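Local structure of kojibiose phosphorylase (Gut metagenome, 6W0P) at residues T246-V251 / F280-L285. The protein belongs to glycoside hydrolase family 65, carbohydrate-active enzymes that join a beta-sandwich N-terminal domain to a helical central catalytic domain. Numbering follows the deposited sequence.
Sequences TITRYV and FSFADL
The hydroxyl of Tyr250 donates a short hydrogen bond to the backbone carbonyl of Phe280, with Tyr250 OH 2.5 Å from Phe280 O. The C=O...donor angle is 139°, and the hydroxyl is tilted 31° from the carbonyl plane. The carbonyl oxygen sits at the edge of the phenol ring, close to its plane, and Phe280 O also lies 3.1 Å from Tyr250 CE2. CG of Tyr250 is anti to its own carbonyl carbon (chi1 -56°). The hydroxyl, at the far end of the ring, reaches the turn before the helix. On the same ring edge, Tyr250 CE2 meets CD1 of Leu285 at 3.9 Å, an apolar contact between side chains that cross obliquely.

A second polar link runs through a water. The water accepts from Phe282 N at 2.8 Å and also hydrogen-bonds to Thr248 OG1. In Thr248, CG2 is anti to the backbone N, and this methyl packs 4.0 Å from CB of Phe282.

Residues 246-251 belong to strand 245-256, an inner strand of the large antiparallel sheet in the N-terminal domain. Phe280 and Ser281 lead into helix 282-300, and 282-285 are its first residues, so the contact seats the start of this helix against the sheet. Phe282 also touches Met156 on the adjacent strand 152-161. Both Phe282 and Leu285 touch Leu144 on strand 135-145, one further along the sheet. The Arg249 side chain leaves the backbone on the side away from the helix start, and its guanidinium hydrogen-bonds to Gln155 OE1 and to the carbonyls of His172 and Lys93.

Ser281 is the N-cap of the helix. Ser281 OG accepts from Asp284 N at 3.1 Å, while the Ser281 carbonyl accepts from Leu285 N.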
ATOM      1  N   THR A 246     -37.689 -35.363  24.214  1.00 42.44           N
ATOM      2  CA  THR A 246     -37.446 -34.242  23.270  1.00 42.37           C
ATOM      3  C   THR A 246     -37.756 -32.950  24.001  1.00 40.56           C
ATOM      4  O   THR A 246     -38.663 -32.974  24.782  1.00 40.63           O
ATOM      5  CB  THR A 246     -38.286 -34.303  21.981  1.00 42.79           C
ATOM      6  OG1 THR A 246     -39.656 -34.019  22.273  1.00 44.20           O
ATOM      7  CG2 THR A 246     -38.243 -35.645  21.295  1.00 44.13           C
ATOM      8  N   ILE A 247     -37.048 -31.880  23.666  1.00 39.57           N
ATOM      9  CA  ILE A 247     -37.377 -30.483  24.055  1.00 39.45           C
ATOM     10  C   ILE A 247     -37.283 -29.625  22.786  1.00 39.04           C
ATOM     11  O   ILE A 247     -36.420 -29.925  21.934  1.00 38.21           O
ATOM     12  CB  ILE A 247     -36.435 -30.019  25.181  1.00 39.92           C
ATOM     13  CG1 ILE A 247     -36.749 -28.603  25.658  1.00 40.47           C
ATOM     14  CG2 ILE A 247     -34.979 -30.151  24.786  1.00 40.04           C
ATOM     15  CD1 ILE A 247     -35.996 -28.219  26.928  1.00 41.25           C
ATOM     16  N   THR A 248     -38.152 -28.620  22.652  1.00 38.31           N
ATOM     17  CA  THR A 248     -38.106 -27.631  21.547  1.00 38.42           C
ATOM     18  C   THR A 248     -37.729 -26.266  22.115  1.00 38.05           C
ATOM     19  O   THR A 248     -38.401 -25.824  23.058  1.00 39.94           O
ATOM     20  CB  THR A 248     -39.442 -27.582  20.805  1.00 38.42           C
ATOM     21  OG1 THR A 248     -39.677 -28.929  20.411  1.00 37.90           O
ATOM     22  CG2 THR A 248     -39.425 -26.642  19.622  1.00 39.06           C
ATOM     23  N   ARG A 249     -36.674 -25.659  21.575  1.00 36.89           N
ATOM     24  CA  ARG A 249     -36.281 -24.258  21.842  1.00 36.78           C
ATOM     25  C   ARG A 249     -36.809 -23.340  20.730  1.00 36.06           C
ATOM     26  O   ARG A 249     -36.450 -23.566  19.544  1.00 34.24           O
ATOM     27  CB  ARG A 249     -34.761 -24.129  21.910  1.00 36.90           C
ATOM     28  CG  ARG A 249     -34.321 -22.821  22.537  1.00 37.42           C
ATOM     29  CD  ARG A 249     -33.046 -22.277  21.945  1.00 37.11           C
ATOM     30  NE  ARG A 249     -31.919 -23.196  22.047  1.00 37.17           N
ATOM     31  CZ  ARG A 249     -30.762 -22.918  22.625  1.00 36.56           C
ATOM     32  NH1 ARG A 249     -30.584 -21.756  23.219  1.00 37.25           N
ATOM     33  NH2 ARG A 249     -29.768 -23.790  22.593  1.00 36.42           N
ATOM     34  N   TYR A 250     -37.601 -22.336  21.119  1.00 35.62           N
ATOM     35  CA  TYR A 250     -38.041 -21.196  20.279  1.00 35.63           C
ATOM     36  C   TYR A 250     -37.133 -20.005  20.576  1.00 36.47           C
ATOM     37  O   TYR A 250     -36.926 -19.682  21.773  1.00 37.40           O
ATOM     38  CB  TYR A 250     -39.504 -20.864  20.563  1.00 35.15           C
ATOM     39  CG  TYR A 250     -40.421 -22.042  20.368  1.00 35.02           C
ATOM     40  CD1 TYR A 250     -40.635 -22.941  21.394  1.00 35.17           C
ATOM     41  CD2 TYR A 250     -41.051 -22.287  19.153  1.00 34.47           C
ATOM     42  CE1 TYR A 250     -41.473 -24.034  21.238  1.00 35.58           C
ATOM     43  CE2 TYR A 250     -41.876 -23.393  18.973  1.00 34.17           C
ATOM     44  CZ  TYR A 250     -42.096 -24.270  20.026  1.00 34.56           C
ATOM     45  OH  TYR A 250     -42.915 -25.356  19.933  1.00 34.04           O
ATOM     46  N   VAL A 251     -36.586 -19.394  19.528  1.00 36.63           N
ATOM     47  CA  VAL A 251     -35.744 -18.167  19.626  1.00 37.35           C
ATOM     48  C   VAL A 251     -36.382 -17.044  18.790  1.00 37.63           C
ATOM     49  O   VAL A 251     -36.887 -17.336  17.715  1.00 37.26           O
ATOM     50  CB  VAL A 251     -34.301 -18.469  19.180  1.00 37.64           C
ATOM     51  CG1 VAL A 251     -33.392 -17.257  19.306  1.00 37.68           C
ATOM     52  CG2 VAL A 251     -33.724 -19.649  19.945  1.00 37.75           C
ATOM     53  N   PHE A 280     -46.631 -23.307  18.048  1.00 42.73           N
ATOM     54  CA  PHE A 280     -46.443 -24.269  16.930  1.00 41.77           C
ATOM     55  C   PHE A 280     -45.374 -25.285  17.321  1.00 39.94           C
ATOM     56  O   PHE A 280     -44.320 -24.883  17.868  1.00 39.45           O
ATOM     57  CB  PHE A 280     -46.102 -23.524  15.639  1.00 42.17           C
ATOM     58  CG  PHE A 280     -47.142 -22.500  15.272  1.00 43.75           C
ATOM     59  CD1 PHE A 280     -48.363 -22.896  14.750  1.00 43.98           C
ATOM     60  CD2 PHE A 280     -46.935 -21.151  15.540  1.00 45.07           C
ATOM     61  CE1 PHE A 280     -49.340 -21.958  14.453  1.00 45.31           C
ATOM     62  CE2 PHE A 280     -47.912 -20.212  15.247  1.00 45.15           C
ATOM     63  CZ  PHE A 280     -49.115 -20.618  14.705  1.00 45.88           C
ATOM     64  N   SER A 281     -45.659 -26.566  17.088  1.00 38.24           N
ATOM     65  CA  SER A 281     -44.667 -27.666  17.207  1.00 37.88           C
ATOM     66  C   SER A 281     -43.539 -27.457  16.182  1.00 37.31           C
ATOM     67  O   SER A 281     -43.795 -26.868  15.097  1.00 35.38           O
ATOM     68  CB  SER A 281     -45.312 -29.000  16.999  1.00 37.79           C
ATOM     69  OG  SER A 281     -45.619 -29.169  15.632  1.00 36.80           O
ATOM     70  N   PHE A 282     -42.338 -27.931  16.520  1.00 36.71           N
ATOM     71  CA  PHE A 282     -41.177 -27.969  15.597  1.00 36.24           C
ATOM     72  C   PHE A 282     -41.652 -28.588  14.285  1.00 35.64           C
ATOM     73  O   PHE A 282     -41.421 -27.978  13.244  1.00 36.81           O
ATOM     74  CB  PHE A 282     -39.989 -28.717  16.213  1.00 35.49           C
ATOM     75  CG  PHE A 282     -38.724 -28.627  15.396  1.00 34.79           C
ATOM     76  CD1 PHE A 282     -37.832 -27.579  15.575  1.00 34.81           C
ATOM     77  CD2 PHE A 282     -38.417 -29.599  14.454  1.00 34.41           C
ATOM     78  CE1 PHE A 282     -36.664 -27.502  14.825  1.00 34.57           C
ATOM     79  CE2 PHE A 282     -37.258 -29.518  13.693  1.00 34.01           C
ATOM     80  CZ  PHE A 282     -36.387 -28.462  13.876  1.00 34.19           C
ATOM     81  N   ALA A 283     -42.366 -29.717  14.343  1.00 35.86           N
ATOM     82  CA  ALA A 283     -42.772 -30.488  13.143  1.00 35.68           C
ATOM     83  C   ALA A 283     -43.614 -29.583  12.238  1.00 36.16           C
ATOM     84  O   ALA A 283     -43.425 -29.664  11.012  1.00 37.10           O
ATOM     85  CB  ALA A 283     -43.480 -31.778  13.511  1.00 34.97           C
ATOM     86  N   ASP A 284     -44.478 -28.740  12.818  1.00 36.65           N
ATOM     87  CA  ASP A 284     -45.380 -27.818  12.073  1.00 37.00           C
ATOM     88  C   ASP A 284     -44.574 -26.660  11.488  1.00 35.90           C
ATOM     89  O   ASP A 284     -44.964 -26.139  10.420  1.00 36.19           O
ATOM     90  CB  ASP A 284     -46.527 -27.318  12.957  1.00 38.91           C
ATOM     91  CG  ASP A 284     -47.726 -28.260  12.992  1.00 40.74           C
ATOM     92  OD1 ASP A 284     -47.697 -29.315  12.282  1.00 40.85           O
ATOM     93  OD2 ASP A 284     -48.691 -27.928  13.703  1.00 42.76           O
ATOM     94  N   LEU A 285     -43.471 -26.282  12.133  1.00 35.05           N
ATOM     95  CA  LEU A 285     -42.583 -25.200  11.630  1.00 34.03           C
ATOM     96  C   LEU A 285     -41.711 -25.719  10.472  1.00 32.90           C
ATOM     97  O   LEU A 285     -41.360 -24.923   9.602  1.00 31.97           O
ATOM     98  CB  LEU A 285     -41.776 -24.656  12.809  1.00 33.75           C
ATOM     99  CG  LEU A 285     -42.656 -23.936  13.820  1.00 34.39           C
ATOM    100  CD1 LEU A 285     -41.941 -23.677  15.124  1.00 34.27           C
ATOM    101  CD2 LEU A 285     -43.186 -22.645  13.217  1.00 35.07           C
TER
HETATM  102  O   HOH W   1     -41.999 -29.299  18.973  1.00 36.97           O